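Local coordinates for protein protease inhibitor SGPI-2 (Schistocerca gregaria, PDB 3TVJ) that inhibits serine endopeptidases, the natural form acting in vitro on alpha-chymotrypsin and pancreatic elastase, as a small disulfide-rich inhibitor of the pacifastin family, at residues Asn18-Gly23 with Ala29-Leu34. The protein carries 5 engineered substitutions. Residues are numbered along the deposited sequence; the frame is centred on the assembly and turned at random.
Sequences NTCRCG and AVCTKL. Engineered in segment 29-34: Val30 (natural residue Ala), Lys33 (natural residue Leu), Leu34 (natural residue Lys).
The side-chain amide of Asn18 reaches over to the reactive-site loop, its oxygen and its nitrogen both bonding to residues 32-34. Asn18 OD1 takes two hydrogen bonds: Leu34 N (2.9 Å) lies in the carbonyl plane on a lone pair, while Thr32 OG1 (2.7 Å) comes in tilted from that plane. Asn18 ND2 gives an almost straight bond to Leu34 O (2.8 Å), which it meets in the amide plane. The Thr32 hydroxyl, set between its own backbone N and carbonyl carbon (chi1 59°), donates to Asn18 OD1 and accepts from Thr19 N, a relay between the side chain and the strand backbone. An alanine in place of Asn18 would probably leave Leu34 N and O and Thr32 OG1 without these mates and the loop freer to move around the reactive bond, Lys33-Leu34, both engineered residues. Backbone bonds continue the antiparallel pairing: Thr32 N to Thr19 O, and both bonds of the Arg21-Val30 pair. In the non-hydrogen-bonded pair Cys20-Cys31, a disulfide (SG to SG 2.1 Å) crosses the hairpin, and Cys20 CB packs on Ala29 CB at 3.9 Å. On the opposite face engineered Val30 CG2 touches Arg21 CB. Strand 18-22 is the middle of the three-stranded antiparallel sheet, between strands 12-15 and 29-32; beyond 29-32, a strand of the chain of another protein extends the sheet, and that chain's backbone accepts from Lys33 NZ.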
ATOM      1  N   ASN C  18       5.796  18.106   8.378  1.00 15.26           N
ATOM      2  CA  ASN C  18       6.752  17.382   7.587  1.00 15.23           C
ATOM      3  C   ASN C  18       8.151  17.393   8.215  1.00 15.38           C
ATOM      4  O   ASN C  18       8.487  18.279   9.026  1.00 17.75           O
ATOM      5  CB  ASN C  18       6.826  17.952   6.166  1.00 14.57           C
ATOM      6  CG  ASN C  18       5.702  17.435   5.270  1.00 13.36           C
ATOM      7  OD1 ASN C  18       5.529  16.189   5.131  1.00 12.93           O
ATOM      8  ND2 ASN C  18       4.827  18.372   4.776  1.00 15.12           N
ATOM      9  N   THR C  19       8.901  16.353   7.882  1.00 13.99           N
ATOM     10  CA  THR C  19      10.296  16.218   8.258  1.00 16.19           C
ATOM     11  C   THR C  19      11.147  16.563   7.068  1.00 13.18           C
ATOM     12  O   THR C  19      10.926  16.094   5.949  1.00 13.57           O
ATOM     13  CB  THR C  19      10.597  14.811   8.776  1.00 17.84           C
ATOM     14  OG1 THR C  19       9.674  14.542   9.885  1.00 22.74           O
ATOM     15  CG2 THR C  19      12.053  14.737   9.254  1.00 23.06           C
ATOM     16  N   CYS C  20      12.142  17.350   7.312  1.00 14.12           N
ATOM     17  CA  CYS C  20      13.034  17.877   6.269  1.00 13.70           C
ATOM     18  C   CYS C  20      14.472  17.717   6.688  1.00 14.65           C
ATOM     19  O   CYS C  20      14.790  17.732   7.882  1.00 15.01           O
ATOM     20  CB  CYS C  20      12.792  19.382   5.994  1.00 14.99           C
ATOM     21  SG  CYS C  20      11.076  19.867   5.609  1.00 14.67           S
ATOM     22  N   ARG C  21      15.386  17.715   5.704  1.00 13.64           N
ATOM     23  CA  ARG C  21      16.801  17.812   5.926  1.00 14.46           C
ATOM     24  C   ARG C  21      17.231  19.104   5.254  1.00 14.06           C
ATOM     25  O   ARG C  21      16.856  19.399   4.103  1.00 15.22           O
ATOM     26  CB  ARG C  21      17.578  16.682   5.261  1.00 16.19           C
ATOM     27  CG  ARG C  21      17.404  15.346   5.900  1.00 18.68           C
ATOM     28  CD  ARG C  21      18.621  14.365   5.592  1.00 28.92           C
ATOM     29  NE  ARG C  21      19.890  14.863   6.170  1.00 29.93           N
ATOM     30  CZ  ARG C  21      21.115  14.723   5.618  1.00 29.64           C
ATOM     31  NH1 ARG C  21      21.324  14.031   4.488  1.00 23.60           N
ATOM     32  NH2 ARG C  21      22.166  15.259   6.216  1.00 35.06           N
ATOM     33  N   CYS C  22      17.978  19.923   6.000  1.00 15.50           N
ATOM     34  CA  CYS C  22      18.330  21.221   5.471  1.00 17.44           C
ATOM     35  C   CYS C  22      19.519  21.180   4.513  1.00 18.38           C
ATOM     36  O   CYS C  22      20.554  20.522   4.790  1.00 19.97           O
ATOM     37  CB  CYS C  22      18.685  22.155   6.612  1.00 19.45           C
ATOM     38  SG  CYS C  22      18.973  23.901   6.225  1.00 25.63           S
ATOM     39  N   GLY C  23      19.420  21.967   3.455  1.00 19.24           N
ATOM     40  CA  GLY C  23      20.485  22.138   2.491  1.00 20.73           C
ATOM     41  C   GLY C  23      21.670  22.899   2.998  1.00 21.14           C
ATOM     42  O   GLY C  23      21.629  23.523   4.065  1.00 22.30           O
ATOM     43  N   ALA C  29      15.517  22.867   1.462  1.00 19.10           N
ATOM     44  CA  ALA C  29      15.384  21.612   2.153  1.00 15.65           C
ATOM     45  C   ALA C  29      14.746  20.559   1.220  1.00 15.87           C
ATOM     46  O   ALA C  29      14.147  20.842   0.138  1.00 17.51           O
ATOM     47  CB  ALA C  29      14.522  21.787   3.451  1.00 19.23           C
ATOM     48  N   VAL C  30      14.902  19.318   1.642  1.00 13.24           N
ATOM     49  CA  VAL C  30      14.197  18.239   1.093  1.00 11.62           C
ATOM     50  C   VAL C  30      13.303  17.711   2.189  1.00 12.86           C
ATOM     51  O   VAL C  30      13.736  17.724   3.347  1.00 12.35           O
ATOM     52  CB  VAL C  30      15.187  17.134   0.518  1.00 11.99           C
ATOM     53  CG1 VAL C  30      16.009  17.709  -0.684  1.00 13.62           C
ATOM     54  CG2 VAL C  30      16.077  16.556   1.599  1.00 12.69           C
ATOM     55  N   CYS C  31      12.090  17.319   1.868  1.00 11.14           N
ATOM     56  CA  CYS C  31      11.075  17.069   2.898  1.00 12.61           C
ATOM     57  C   CYS C  31      10.204  15.902   2.486  1.00 11.83           C
ATOM     58  O   CYS C  31      10.041  15.621   1.312  1.00 11.60           O
ATOM     59  CB  CYS C  31      10.161  18.280   3.134  1.00 14.40           C
ATOM     60  SG  CYS C  31      10.996  19.838   3.560  1.00 13.80           S
ATOM     61  N   THR C  32       9.569  15.348   3.500  1.00 11.42           N
ATOM     62  CA  THR C  32       8.477  14.431   3.330  1.00 11.53           C
ATOM     63  C   THR C  32       7.224  15.067   2.674  1.00 11.51           C
ATOM     64  O   THR C  32       7.196  16.275   2.486  1.00 10.91           O
ATOM     65  CB  THR C  32       8.112  13.754   4.629  1.00 11.97           C
ATOM     66  OG1 THR C  32       7.754  14.751   5.610  1.00 12.59           O
ATOM     67  CG2 THR C  32       9.253  12.890   5.173  1.00 12.29           C
ATOM     68  N   LYS C  33       6.271  14.240   2.215  1.00 10.75           N
ATOM     69  CA  LYS C  33       5.152  14.657   1.338  1.00 10.01           C
ATOM     70  C   LYS C  33       3.774  14.476   2.022  1.00 10.81           C
ATOM     71  O   LYS C  33       2.820  14.153   1.343  1.00 10.39           O
ATOM     72  CB  LYS C  33       5.265  13.892   0.003  1.00  9.71           C
ATOM     73  CG  LYS C  33       6.461  14.407  -0.847  1.00 10.90           C
ATOM     74  CD  LYS C  33       6.714  13.655  -2.112  1.00  8.36           C
ATOM     75  CE  LYS C  33       7.848  14.200  -2.962  1.00 11.41           C
ATOM     76  NZ  LYS C  33       7.998  13.451  -4.287  1.00  9.62           N
ATOM     77  N   LEU C  34       3.687  14.927   3.284  1.00 10.15           N
ATOM     78  CA  LEU C  34       2.405  15.079   3.918  1.00 11.24           C
ATOM     79  C   LEU C  34       1.823  16.449   3.569  1.00 10.15           C
ATOM     80  O   LEU C  34       2.514  17.448   3.409  1.00 12.39           O
ATOM     81  CB  LEU C  34       2.551  14.963   5.479  1.00 11.66           C
ATOM     82  CG  LEU C  34       3.176  13.677   5.998  1.00 12.98           C
ATOM     83  CD1 LEU C  34       3.483  13.911   7.538  1.00 10.92           C
ATOM     84  CD2 LEU C  34       2.232  12.521   5.756  1.00 11.15           C
TER